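Side-chain contact in CYCLIN domain-containing protein (PDB 6Z3U), which is a cyclin H-type subunit of the CDK-activating kinase complex and probably regulates the activity of its cyclin-dependent serine/threonine kinase partner: residues Thr94-Arg99 with Pro131-Leu136. Sequence-based numbering, arbitrary orientation.
Sequences TAELLR and PPQEML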
# COMPACT_ATOMS: atom_id res chain seq x y z
N THR A 94 12.76 14.05 -14.12
CA THR A 94 12.85 12.94 -13.18
C THR A 94 14.14 13.02 -12.38
O THR A 94 14.16 12.68 -11.19
CB THR A 94 12.76 11.60 -13.92
OG1 THR A 94 11.57 11.56 -14.72
CG2 THR A 94 12.74 10.44 -12.94
N ALA A 95 15.23 13.45 -13.01
CA ALA A 95 16.48 13.64 -12.28
C ALA A 95 16.38 14.83 -11.33
O ALA A 95 16.90 14.78 -10.21
CB ALA A 95 17.64 13.84 -13.26
N GLU A 96 15.72 15.90 -11.76
CA GLU A 96 15.51 17.05 -10.88
C GLU A 96 14.61 16.66 -9.71
O GLU A 96 14.83 17.12 -8.58
CB GLU A 96 14.91 18.21 -11.66
CG GLU A 96 14.81 19.51 -10.87
CD GLU A 96 14.40 20.69 -11.73
OE1 GLU A 96 13.21 20.79 -12.09
OE2 GLU A 96 15.28 21.52 -12.05
N LEU A 97 13.61 15.83 -9.96
CA LEU A 97 12.75 15.34 -8.88
C LEU A 97 13.57 14.60 -7.84
O LEU A 97 13.43 14.84 -6.63
CB LEU A 97 11.66 14.44 -9.47
CG LEU A 97 10.63 13.85 -8.51
CD1 LEU A 97 9.30 13.66 -9.21
CD2 LEU A 97 11.11 12.52 -7.94
N LEU A 98 14.45 13.70 -8.28
CA LEU A 98 15.30 12.96 -7.34
C LEU A 98 16.21 13.91 -6.57
O LEU A 98 16.35 13.80 -5.35
CB LEU A 98 16.12 11.91 -8.10
CG LEU A 98 15.35 10.76 -8.74
CD1 LEU A 98 16.28 9.86 -9.52
CD2 LEU A 98 14.60 9.97 -7.68
N ARG A 99 16.85 14.85 -7.28
CA ARG A 99 17.68 15.84 -6.59
C ARG A 99 16.87 16.57 -5.52
O ARG A 99 17.34 16.76 -4.40
CB ARG A 99 18.26 16.83 -7.60
CG ARG A 99 19.35 16.25 -8.50
CD ARG A 99 20.16 17.36 -9.20
NE ARG A 99 19.32 18.22 -10.03
CZ ARG A 99 19.04 18.00 -11.32
NH1 ARG A 99 19.53 16.94 -11.94
NH2 ARG A 99 18.27 18.85 -11.99
N PRO A 131 1.93 20.91 -16.84
CA PRO A 131 3.30 21.44 -16.67
C PRO A 131 4.17 20.49 -15.87
O PRO A 131 3.90 20.23 -14.69
CB PRO A 131 3.07 22.76 -15.91
CG PRO A 131 1.79 22.57 -15.19
CD PRO A 131 0.95 21.60 -15.98
N PRO A 132 5.26 19.99 -16.46
CA PRO A 132 6.15 19.10 -15.70
C PRO A 132 6.84 19.78 -14.54
O PRO A 132 7.20 19.11 -13.56
CB PRO A 132 7.16 18.62 -16.75
CG PRO A 132 7.14 19.66 -17.81
CD PRO A 132 5.73 20.18 -17.85
N GLN A 133 7.06 21.10 -14.61
CA GLN A 133 7.68 21.80 -13.50
C GLN A 133 6.83 21.69 -12.24
O GLN A 133 7.37 21.64 -11.13
CB GLN A 133 7.90 23.27 -13.87
CG GLN A 133 8.81 24.02 -12.91
CD GLN A 133 10.28 23.79 -13.21
OE1 GLN A 133 10.73 23.96 -14.34
NE2 GLN A 133 11.03 23.38 -12.19
N GLU A 134 5.51 21.65 -12.39
CA GLU A 134 4.59 21.55 -11.27
C GLU A 134 4.34 20.10 -10.87
O GLU A 134 4.38 19.76 -9.68
CB GLU A 134 3.27 22.24 -11.60
CG GLU A 134 3.40 23.73 -11.90
CD GLU A 134 3.90 24.53 -10.71
OE1 GLU A 134 5.13 24.73 -10.61
OE2 GLU A 134 3.07 24.94 -9.87
N MET A 135 4.06 19.23 -11.85
CA MET A 135 3.84 17.82 -11.55
C MET A 135 5.02 17.20 -10.82
O MET A 135 4.85 16.20 -10.12
CB MET A 135 3.56 17.05 -12.84
CG MET A 135 2.27 17.43 -13.55
SD MET A 135 0.77 17.15 -12.58
CE MET A 135 0.54 18.77 -11.85
N LEU A 136 6.21 17.78 -10.97
CA LEU A 136 7.37 17.28 -10.22
C LEU A 136 7.12 17.36 -8.72
O LEU A 136 7.34 16.39 -7.99
CB LEU A 136 8.61 18.08 -10.62
CG LEU A 136 9.95 17.74 -9.95
CD1 LEU A 136 11.09 18.21 -10.83
CD2 LEU A 136 10.07 18.35 -8.56
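The carboxylate of Glu96 and the amide of Gln133 are the flat groups that meet across this helix pair, their planes turned 49° apart, so they neither stack nor lie coplanar. OE1 of Glu96 lies 3.4 Å from NE2 of Gln133, and the two side chains run nearly perpendicular. Within segment 94-99, Ala95 O and Glu96 CA lie over one face of the Arg99 guanidinium, offset toward its rim. The bend of Gln133 at chi2 (82°) turns its amide toward Glu96, although its CB is directed away from helix 83-103. The other end of that amide, OE1, accepts a weak hydrogen bond from Tyr93, one turn before Leu97. A methyl also reaches the carboxylate: Leu136 CD1 is 3.6 Å from Glu96 OE1 and 3.9 Å from Glu96 CB, alongside the aliphatic part of Glu96.

Next to this polar pair, the buried part is leucine against leucine. With CG anti to the backbone N, Leu136 projects its branch at the backbone of helix 83-103, where CD1 stops 3.6 Å from Leu97 N and CG stands 3.7 Å from Leu97 CB. Leu97 runs the other way alongside it until its CD1 is 3.6 Å from Leu136 O. Elsewhere on the two helices, Met135 packs on Phe121 and Tyr122 of helix 108-124, and Thr94 on Phe118. The axes of segments 94-99 and 132-136 approach to 10.2 Å at a crossing angle of -35°, broadly parallel. Such packing of two helices separated in sequence by helix 108-124, which touches both, is consistent with the all-helical cyclin box.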